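Local coordinates for protein chromatin structure-remodeling complex subunit RSC2 (Saccharomyces cerevisiae, PDB 4BB7) that belongs to the ATP-dependent RSC complex, which remodels nucleosomes and regulates transcription, and carries the BAH domain, a histone H3-binding module, at residues A33-Q38 against Q60-C65; Q42-G47 against N99-C104; T110-G115 against L125-F130; S135-N140 against P190-G195. All coordinates share one frame; numbering follows the deposited sequence.

Contact 1: A33-Q38 against Q60-C65; sequences ALLRNQ and QWLNAC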
# COMPACT_ATOMS: atom_id res chain seq x y z
N ALA A 33 15.94 10.80 -2.76
CA ALA A 33 15.49 11.25 -4.08
C ALA A 33 14.30 12.19 -4.02
O ALA A 33 13.75 12.47 -2.96
CB ALA A 33 15.18 10.05 -4.97
N LEU A 34 13.91 12.68 -5.20
CA LEU A 34 12.79 13.59 -5.34
C LEU A 34 11.63 12.89 -6.04
O LEU A 34 11.81 12.24 -7.08
CB LEU A 34 13.21 14.83 -6.13
CG LEU A 34 14.53 15.48 -5.71
CD1 LEU A 34 14.99 16.51 -6.73
CD2 LEU A 34 14.41 16.09 -4.32
N LEU A 35 10.44 13.02 -5.48
CA LEU A 35 9.25 12.41 -6.06
C LEU A 35 8.27 13.48 -6.52
O LEU A 35 8.11 14.50 -5.85
CB LEU A 35 8.59 11.46 -5.06
CG LEU A 35 9.37 10.18 -4.78
CD1 LEU A 35 9.04 9.60 -3.41
CD2 LEU A 35 9.13 9.15 -5.88
N ARG A 36 7.63 13.25 -7.66
CA ARG A 36 6.67 14.20 -8.19
C ARG A 36 5.59 14.49 -7.16
O ARG A 36 4.95 13.58 -6.64
CB ARG A 36 6.05 13.67 -9.48
CG ARG A 36 5.17 14.69 -10.20
CD ARG A 36 5.99 15.87 -10.72
NE ARG A 36 6.77 15.49 -11.90
CZ ARG A 36 7.62 16.31 -12.53
NH1 ARG A 36 7.80 17.55 -12.10
NH2 ARG A 36 8.28 15.87 -13.60
N ASN A 37 5.41 15.77 -6.84
CA ASN A 37 4.40 16.18 -5.88
C ASN A 37 3.17 16.73 -6.59
O ASN A 37 3.25 17.76 -7.27
CB ASN A 37 4.98 17.21 -4.91
CG ASN A 37 3.93 17.77 -3.97
OD1 ASN A 37 2.88 17.18 -3.75
ND2 ASN A 37 4.22 18.93 -3.39
N GLN A 38 2.04 16.05 -6.44
CA GLN A 38 0.81 16.40 -7.14
C GLN A 38 0.17 17.69 -6.63
O GLN A 38 -0.82 18.15 -7.18
CB GLN A 38 -0.21 15.27 -7.07
CG GLN A 38 0.31 13.93 -7.54
CD GLN A 38 -0.63 12.80 -7.18
OE1 GLN A 38 -1.79 13.03 -6.84
NE2 GLN A 38 -0.13 11.57 -7.24
N GLN A 60 6.81 -1.12 -11.74
CA GLN A 60 7.77 -1.13 -10.65
C GLN A 60 7.44 -0.08 -9.60
O GLN A 60 7.19 1.08 -9.91
CB GLN A 60 9.18 -0.93 -11.20
CG GLN A 60 9.57 -1.99 -12.21
CD GLN A 60 10.83 -1.64 -12.96
OE1 GLN A 60 11.23 -0.47 -13.00
NE2 GLN A 60 11.46 -2.64 -13.56
N TRP A 61 7.45 -0.51 -8.34
CA TRP A 61 7.05 0.34 -7.22
C TRP A 61 8.19 0.56 -6.23
O TRP A 61 9.21 -0.13 -6.26
CB TRP A 61 5.87 -0.29 -6.49
CG TRP A 61 4.56 -0.16 -7.20
CD1 TRP A 61 4.13 -0.88 -8.28
CD2 TRP A 61 3.49 0.73 -6.86
NE1 TRP A 61 2.86 -0.48 -8.64
CE2 TRP A 61 2.44 0.50 -7.78
CE3 TRP A 61 3.31 1.70 -5.86
CZ2 TRP A 61 1.24 1.20 -7.74
CZ3 TRP A 61 2.12 2.40 -5.83
CH2 TRP A 61 1.10 2.15 -6.76
N LEU A 62 7.98 1.51 -5.33
CA LEU A 62 8.94 1.79 -4.27
C LEU A 62 8.21 2.29 -3.03
O LEU A 62 7.08 2.78 -3.11
CB LEU A 62 9.97 2.82 -4.73
CG LEU A 62 9.47 4.18 -5.20
CD1 LEU A 62 9.16 5.08 -4.00
CD2 LEU A 62 10.50 4.85 -6.10
N ASN A 63 8.86 2.15 -1.88
CA ASN A 63 8.33 2.71 -0.65
C ASN A 63 9.29 3.74 -0.06
O ASN A 63 10.40 3.40 0.37
CB ASN A 63 8.03 1.60 0.36
CG ASN A 63 7.45 2.14 1.65
OD1 ASN A 63 8.18 2.58 2.54
ND2 ASN A 63 6.12 2.12 1.76
N ALA A 64 8.86 5.00 -0.05
CA ALA A 64 9.71 6.08 0.45
C ALA A 64 9.17 6.69 1.74
O ALA A 64 7.96 6.79 1.94
CB ALA A 64 9.87 7.15 -0.62
N CYS A 65 10.08 7.09 2.63
CA CYS A 65 9.72 7.84 3.82
C CYS A 65 9.75 9.33 3.51
O CYS A 65 10.81 9.88 3.20
CB CYS A 65 10.67 7.52 4.98
SG CYS A 65 10.23 8.34 6.55
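The backbones at Leu35 and Ala64 lie 9.1 Å apart, CA to CA, and at Leu35 and Leu62 they lie 10.8 Å apart. This is too far for direct pairing. The two strands are not neighbours in the sheet: strand 45-54 lies between them in its order. The sheet is strongly curled, and 60-65 runs steeply across the direction of 33-35. Each strand sends side chains inward. The CB atoms of Leu35, Leu62 and Ala64 all point toward the opposing segment, while those of Asn63 and Cys65 point away, as the alternation along a strand requires.

Leu35 carries the contact with both of its methyl groups. CD1 rests on the methyl of Ala64, with CD1 to CB at 3.8 Å. CD2 points at Leu62 and meets it tip to tip, more loosely, with CD2 to CD1 of Leu62 at 4.5 Å. CG of Leu35 lies opposite its own carbonyl carbon (chi1 -71°), and this carries the fork across the interior.

The curled sheet belongs to the BAH domain, whose family is grouped with the SH3-like folds. Strands 32-35 and 60-68 meet through their side chains on its apolar inner face. Leu100 of strand 100-108 packs on both Leu35 and Leu62. His95 also touches Leu35, and Leu52 touches Leu62.

Backbone bonds hold strand 32-35 on both edges. Ala33 and Leu35 pair with Gly47 and Ile45, and Leu34 pairs with Val101 and Gly102. On the face of 60-65 turned away from Leu35, ND2 of the buried Asn63 is bonded to OD1 of Asp94.

Contact 2: Q42-G47 against N99-C104; sequences QKPIVG and NLVGKC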
# COMPACT_ATOMS: atom_id res chain seq x y z
N GLN A 42 6.75 21.59 -9.14
CA GLN A 42 8.09 22.16 -9.16
C GLN A 42 8.73 22.19 -7.78
O GLN A 42 9.83 22.71 -7.60
CB GLN A 42 8.08 23.55 -9.80
CG GLN A 42 7.66 23.54 -11.27
CD GLN A 42 7.76 24.90 -11.94
OE1 GLN A 42 7.41 25.92 -11.36
NE2 GLN A 42 8.24 24.91 -13.18
N LYS A 43 8.04 21.61 -6.80
CA LYS A 43 8.58 21.50 -5.45
C LYS A 43 8.43 20.06 -4.96
O LYS A 43 7.55 19.75 -4.15
CB LYS A 43 7.88 22.49 -4.51
CG LYS A 43 8.80 23.08 -3.46
CD LYS A 43 8.31 24.45 -3.01
CE LYS A 43 6.96 24.37 -2.33
NZ LYS A 43 6.54 25.69 -1.79
N PRO A 44 9.30 19.17 -5.46
CA PRO A 44 9.21 17.72 -5.28
C PRO A 44 9.22 17.26 -3.82
O PRO A 44 9.82 17.90 -2.96
CB PRO A 44 10.45 17.20 -6.00
CG PRO A 44 10.81 18.28 -6.97
CD PRO A 44 10.46 19.55 -6.27
N ILE A 45 8.54 16.14 -3.57
CA ILE A 45 8.60 15.48 -2.28
C ILE A 45 10.02 14.98 -2.06
O ILE A 45 10.57 14.28 -2.92
CB ILE A 45 7.68 14.24 -2.24
CG1 ILE A 45 6.25 14.61 -2.64
CG2 ILE A 45 7.72 13.58 -0.87
CD1 ILE A 45 5.33 13.41 -2.77
N VAL A 46 10.62 15.32 -0.93
CA VAL A 46 11.90 14.74 -0.59
C VAL A 46 11.67 13.44 0.16
O VAL A 46 10.95 13.42 1.16
CB VAL A 46 12.76 15.68 0.25
CG1 VAL A 46 14.12 15.07 0.50
CG2 VAL A 46 12.90 17.02 -0.44
N GLY A 47 12.26 12.35 -0.32
CA GLY A 47 12.08 11.05 0.29
C GLY A 47 13.31 10.16 0.20
O GLY A 47 14.24 10.45 -0.55
N ASN A 99 7.41 8.09 -10.76
CA ASN A 99 7.28 9.34 -10.01
C ASN A 99 8.63 10.00 -9.71
O ASN A 99 8.70 11.22 -9.52
CB ASN A 99 6.52 9.13 -8.70
CG ASN A 99 5.07 8.75 -8.92
OD1 ASN A 99 4.51 8.96 -10.00
ND2 ASN A 99 4.44 8.19 -7.89
N LEU A 100 9.69 9.20 -9.65
CA LEU A 100 11.03 9.72 -9.39
C LEU A 100 11.41 10.76 -10.44
O LEU A 100 11.39 10.48 -11.63
CB LEU A 100 12.06 8.59 -9.38
CG LEU A 100 12.01 7.57 -8.25
CD1 LEU A 100 12.85 6.36 -8.60
CD2 LEU A 100 12.48 8.20 -6.93
N VAL A 101 11.77 11.95 -9.98
CA VAL A 101 12.13 13.02 -10.91
C VAL A 101 13.58 13.46 -10.75
O VAL A 101 14.05 14.34 -11.47
CB VAL A 101 11.19 14.24 -10.77
CG1 VAL A 101 9.77 13.84 -11.13
CG2 VAL A 101 11.25 14.81 -9.36
N GLY A 102 14.30 12.84 -9.81
CA GLY A 102 15.70 13.15 -9.63
C GLY A 102 16.28 12.67 -8.31
O GLY A 102 15.55 12.25 -7.42
N LYS A 103 17.60 12.72 -8.21
CA LYS A 103 18.29 12.38 -6.98
C LYS A 103 18.43 13.61 -6.10
O LYS A 103 18.35 14.74 -6.58
CB LYS A 103 19.69 11.84 -7.28
CG LYS A 103 19.74 10.41 -7.78
CD LYS A 103 19.46 9.43 -6.65
CE LYS A 103 19.74 8.00 -7.09
NZ LYS A 103 21.18 7.79 -7.42
N CYS A 104 18.64 13.38 -4.80
CA CYS A 104 19.01 14.45 -3.89
C CYS A 104 19.80 13.86 -2.74
O CYS A 104 20.18 12.69 -2.77
CB CYS A 104 17.77 15.19 -3.36
SG CYS A 104 16.91 14.39 -1.97
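Val46 meets Cys104 over the strand that separates them. CB of Val46 stays short of the other segment, and its two methyls part from there. CG1 makes the contact: it lies 3.8 Å from SG of Cys104. CG1 stands opposite the backbone N of Val46 (chi1 -176°), and this turn aims it at the sulfur. CG2, the other branch, packs on CE2 of the Phe126 ring. The sulfur sits between the N and carbonyl carbon of Cys104 (chi1 82°).

The second touch is at the start of the strands. CB of the Pro44 ring meets CG2 of Val101 at 4.2 Å, a lighter apolar contact nearer the surface.

Both pairs belong to the six-stranded sheet of the BAH domain. Strands 45-54 and 100-108 flank strand 32-35, each antiparallel to it, and therefore run in the same direction. CA atoms lie 7.8 Å apart at Val46 and Cys104. Leu34 of the middle strand fills in between, touching both Pro44 and Cys104.

The contact itself is wholly apolar, and charged groups reach outward around it. NZ of Lys43 forms a salt bridge with Glu71, and Lys103 makes a cation-pi contact with Tyr27. The backbone carbonyl of Pro44 accepts a hydrogen bond from NH2 of Arg69.

Contact 3: T110-G115 against L125-F130; sequences TRYQRG and LFVCEF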
# COMPACT_ATOMS: atom_id res chain seq x y z
N THR A 110 23.59 17.45 12.90
CA THR A 110 24.74 17.30 13.77
C THR A 110 26.01 17.00 12.97
O THR A 110 27.10 17.44 13.33
CB THR A 110 24.51 16.20 14.83
OG1 THR A 110 23.21 16.37 15.41
CG2 THR A 110 25.56 16.29 15.93
N ARG A 111 25.86 16.25 11.88
CA ARG A 111 26.97 15.94 10.98
C ARG A 111 27.38 17.15 10.12
O ARG A 111 28.55 17.54 10.10
CB ARG A 111 26.62 14.74 10.10
CG ARG A 111 27.61 14.44 8.99
CD ARG A 111 27.16 13.23 8.19
NE ARG A 111 28.02 12.97 7.04
CZ ARG A 111 27.59 12.45 5.89
NH1 ARG A 111 26.31 12.14 5.73
NH2 ARG A 111 28.45 12.26 4.89
N TYR A 112 26.42 17.73 9.41
CA TYR A 112 26.67 18.92 8.60
C TYR A 112 27.25 20.03 9.47
O TYR A 112 27.85 20.99 8.98
CB TYR A 112 25.37 19.40 7.93
CG TYR A 112 25.58 20.30 6.73
CD1 TYR A 112 26.80 20.35 6.07
CD2 TYR A 112 24.55 21.11 6.27
CE1 TYR A 112 26.99 21.17 4.98
CE2 TYR A 112 24.73 21.94 5.17
CZ TYR A 112 25.95 21.96 4.53
OH TYR A 112 26.13 22.78 3.44
N GLN A 113 27.07 19.89 10.78
CA GLN A 113 27.55 20.87 11.74
C GLN A 113 29.06 20.80 11.88
O GLN A 113 29.74 21.81 12.05
CB GLN A 113 26.88 20.64 13.09
CG GLN A 113 26.72 21.88 13.94
CD GLN A 113 26.06 21.58 15.27
OE1 GLN A 113 25.70 20.44 15.56
NE2 GLN A 113 25.89 22.61 16.10
N ARG A 114 29.59 19.58 11.80
CA ARG A 114 31.01 19.32 11.99
C ARG A 114 31.80 19.44 10.69
O ARG A 114 32.97 19.81 10.70
CB ARG A 114 31.23 17.92 12.57
CG ARG A 114 30.69 17.71 13.97
CD ARG A 114 29.89 16.42 14.05
NE ARG A 114 30.46 15.37 13.21
CZ ARG A 114 29.90 14.17 13.03
NH1 ARG A 114 28.76 13.87 13.63
NH2 ARG A 114 30.49 13.28 12.24
N GLY A 115 31.15 19.12 9.58
CA GLY A 115 31.82 19.17 8.29
C GLY A 115 30.90 18.90 7.12
O GLY A 115 29.70 19.18 7.18
N LEU A 125 20.96 19.80 -1.99
CA LEU A 125 21.40 19.49 -0.64
C LEU A 125 20.42 20.00 0.42
O LEU A 125 20.26 21.20 0.60
CB LEU A 125 22.80 20.07 -0.39
CG LEU A 125 23.35 19.94 1.04
CD1 LEU A 125 23.20 18.51 1.57
CD2 LEU A 125 24.80 20.39 1.11
N PHE A 126 19.75 19.07 1.10
CA PHE A 126 18.86 19.41 2.21
C PHE A 126 19.50 18.97 3.52
O PHE A 126 20.35 18.08 3.53
CB PHE A 126 17.50 18.72 2.06
CG PHE A 126 16.84 18.94 0.73
CD1 PHE A 126 16.16 20.12 0.46
CD2 PHE A 126 16.86 17.96 -0.25
CE1 PHE A 126 15.53 20.32 -0.76
CE2 PHE A 126 16.24 18.15 -1.47
CZ PHE A 126 15.58 19.33 -1.73
N VAL A 127 19.08 19.58 4.62
CA VAL A 127 19.54 19.15 5.94
C VAL A 127 18.36 18.88 6.86
O VAL A 127 17.35 19.57 6.79
CB VAL A 127 20.48 20.19 6.59
CG1 VAL A 127 19.72 21.45 6.97
CG2 VAL A 127 21.16 19.60 7.82
N CYS A 128 18.51 17.88 7.71
CA CYS A 128 17.46 17.53 8.66
C CYS A 128 18.00 17.49 10.08
O CYS A 128 18.99 16.80 10.37
CB CYS A 128 16.82 16.19 8.29
SG CYS A 128 15.61 15.56 9.49
N GLU A 129 17.36 18.24 10.96
CA GLU A 129 17.67 18.19 12.38
C GLU A 129 16.50 17.58 13.15
O GLU A 129 16.69 16.76 14.05
CB GLU A 129 17.98 19.58 12.91
CG GLU A 129 18.42 19.58 14.36
CD GLU A 129 18.63 20.98 14.89
OE1 GLU A 129 18.21 21.94 14.22
OE2 GLU A 129 19.22 21.13 15.99
N PHE A 130 15.28 17.99 12.79
CA PHE A 130 14.08 17.60 13.53
C PHE A 130 13.22 16.59 12.78
O PHE A 130 13.13 16.60 11.56
CB PHE A 130 13.23 18.84 13.83
CG PHE A 130 13.96 19.90 14.60
CD1 PHE A 130 13.98 19.87 15.99
CD2 PHE A 130 14.62 20.92 13.95
CE1 PHE A 130 14.65 20.84 16.71
CE2 PHE A 130 15.29 21.90 14.66
CZ PHE A 130 15.30 21.86 16.04
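Beside Tyr112, which bears the contact with Leu125 and Val127, the carbonyl O of Arg111 accepts two backbone hydrogen bonds. Arg114 N gives one at 2.9 Å to Arg111 O, and Gly115 N gives the other at 3.1 Å to the same atom. The two bonds hold the backbone where the short helix leads into Gly115. Gly115 O lies in the plane of the Tyr112 ring, at its edge.

CG of Tyr112 is turned opposite its backbone N (chi1 -160°), and the ring extends from the helix to the strand. Val127 meets it at the edge, near the ring plane, with CG2 4.0 Å from CD2 of Tyr112. The two side chains cross at about a right angle. Leu125 comes from the opposite direction. Its CD2 lies oblique to the ring, 3.9 Å from CZ of Tyr112 and 3.6 Å from OH. A serine in place of Tyr112 would probably open a gap between helix and strand, leaving Val127 CG2 and Leu125 CD2 without their aromatic partner.

Ile107 packs on both Tyr112 and Val127, and Arg166 and Thr246 also touch the Tyr112 side chain. The guanidinium group of Arg111 is bonded separately, to Thr160, Tyr105 and Ala159.

Strands 100-108 and 125-128 are parallel neighbours at one side of the BAH sheet. The chain passes between them by a crossover connection that includes helix 109-114, and Tyr112 packs that helix against the strands.

Contact 4: S135-N140 against P190-G195; sequences SDKIFN and PEPTMG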
# COMPACT_ATOMS: atom_id res chain seq x y z
N SER A 135 0.62 14.26 14.47
CA SER A 135 -0.55 14.18 15.32
C SER A 135 -0.64 15.36 16.28
O SER A 135 -1.68 16.00 16.40
CB SER A 135 -0.54 12.86 16.09
OG SER A 135 -0.49 11.76 15.20
N ASP A 136 0.47 15.67 16.95
CA ASP A 136 0.48 16.75 17.93
C ASP A 136 1.18 18.00 17.39
O ASP A 136 1.20 19.05 18.05
CB ASP A 136 1.15 16.28 19.22
CG ASP A 136 0.58 14.96 19.71
OD1 ASP A 136 -0.51 14.96 20.31
OD2 ASP A 136 1.23 13.91 19.49
N LYS A 137 1.75 17.89 16.20
CA LYS A 137 2.50 18.98 15.59
C LYS A 137 3.71 19.36 16.45
O LYS A 137 3.96 20.53 16.71
CB LYS A 137 1.60 20.19 15.35
CG LYS A 137 0.26 19.85 14.70
CD LYS A 137 0.45 19.01 13.45
CE LYS A 137 -0.87 18.77 12.74
NZ LYS A 137 -1.87 18.10 13.62
N ILE A 138 4.44 18.34 16.88
CA ILE A 138 5.64 18.53 17.70
C ILE A 138 6.89 18.28 16.87
O ILE A 138 6.95 17.33 16.10
CB ILE A 138 5.65 17.55 18.88
CG1 ILE A 138 4.52 17.86 19.86
CG2 ILE A 138 7.00 17.59 19.60
CD1 ILE A 138 4.61 19.25 20.46
N PHE A 139 7.89 19.14 17.04
CA PHE A 139 9.20 18.90 16.45
C PHE A 139 10.11 18.30 17.52
O PHE A 139 10.23 18.85 18.61
CB PHE A 139 9.81 20.20 15.94
CG PHE A 139 9.10 20.81 14.75
CD1 PHE A 139 7.92 21.51 14.92
CD2 PHE A 139 9.63 20.70 13.47
CE1 PHE A 139 7.27 22.07 13.83
CE2 PHE A 139 8.99 21.26 12.38
CZ PHE A 139 7.80 21.95 12.56
N ASN A 140 10.73 17.16 17.21
CA ASN A 140 11.67 16.52 18.13
C ASN A 140 13.05 16.36 17.51
O ASN A 140 13.19 15.77 16.44
CB ASN A 140 11.15 15.16 18.58
CG ASN A 140 9.94 15.27 19.49
OD1 ASN A 140 8.87 14.75 19.19
ND2 ASN A 140 10.11 15.95 20.63
N PRO A 190 -3.54 24.77 15.00
CA PRO A 190 -4.35 24.63 13.79
C PRO A 190 -3.96 23.41 12.97
O PRO A 190 -2.91 22.82 13.19
CB PRO A 190 -4.01 25.90 13.01
CG PRO A 190 -2.59 26.18 13.39
CD PRO A 190 -2.47 25.77 14.84
N GLU A 191 -4.82 23.03 12.02
CA GLU A 191 -4.57 21.88 11.17
C GLU A 191 -4.07 22.32 9.79
O GLU A 191 -4.44 23.40 9.31
CB GLU A 191 -5.84 21.04 11.02
CG GLU A 191 -6.39 20.49 12.33
CD GLU A 191 -5.61 19.28 12.82
OE1 GLU A 191 -5.31 18.39 11.99
OE2 GLU A 191 -5.30 19.22 14.03
N PRO A 192 -3.23 21.50 9.16
CA PRO A 192 -2.78 21.82 7.80
C PRO A 192 -3.92 21.61 6.81
O PRO A 192 -4.91 20.97 7.14
CB PRO A 192 -1.69 20.78 7.55
CG PRO A 192 -2.13 19.60 8.36
CD PRO A 192 -2.72 20.19 9.62
N THR A 193 -3.78 22.13 5.60
CA THR A 193 -4.77 21.83 4.58
C THR A 193 -4.22 20.81 3.60
O THR A 193 -3.07 20.90 3.17
CB THR A 193 -5.28 23.08 3.86
OG1 THR A 193 -6.25 22.70 2.87
CG2 THR A 193 -4.14 23.80 3.18
N MET A 194 -5.05 19.83 3.26
CA MET A 194 -4.62 18.75 2.39
C MET A 194 -5.08 19.02 0.98
O MET A 194 -6.22 19.44 0.75
CB MET A 194 -5.20 17.42 2.88
CG MET A 194 -5.05 17.18 4.37
SD MET A 194 -3.35 17.36 4.96
CE MET A 194 -2.55 16.00 4.11
N GLY A 195 -4.19 18.80 0.03
CA GLY A 195 -4.56 18.85 -1.38
C GLY A 195 -4.80 17.42 -1.80
O GLY A 195 -5.74 16.78 -1.33
O HOH W 1 -2.88 19.44 15.70
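A water mediates the main polar link between Lys137 and Glu191. It accepts from NZ of Lys137 at 2.7 Å and donates to OE2 of Glu191 at 2.9 Å. The direct salt bridge is long, with NZ of Lys137 3.6 Å from OE2 of Glu191. The ammonium group is also hydrogen-bonded to the carbonyl O of Glu134, and weakly to that of Ser135. These partners hold the charged end of a largely buried lysine.

The Lys137 chain bends at chi2 and again at its end (chi4 -58°), which curls NZ back toward those turn carbonyls. Its CE lies against the Pro192 ring, 3.9 Å from CD. Glu191 crosses the lysine at about a right angle, and its end turns in toward NZ of Lys137, although the residue is exposed.

Lys137 has left-handed backbone angles (phi 62°, psi 47°). Together with Ile138 it faces Asn133, forming a G1 beta bulge at the turn of a hairpin.

That hairpin joins strands 130-133 and 138-141. Segment 190-195 belongs to the long loop between strands 166-172 and 206-207. Lys137 sits between the two parts, touching Tyr132 on the hairpin and Val189 on the loop, while Pro192 also packs on Val74.

In the fold
Contacts 1 and 2 have centres about 7 Å apart and interlock along the chain, their segments alternating. Both are built on the six-stranded sheet of the BAH domain, where backbone pairing of strand 32-35 with 45-54 and 100-108 ties them together. Contact 3 follows in sequence on the outermost strand 125-128, next to strand 100-108, its centre about 19 Å from that of contact 2. Phe126 links it to Val46, Cys104 and Leu34. Contact 4 comes last and lies on the opposite side of the chain's centre from contact 3, about 23 Å away, although Phe130 touches Phe139 and Asn140. The first three contacts consolidate the BAH sheet, and contact 4 joins a later loop to the separate hairpin 130-133/138-141.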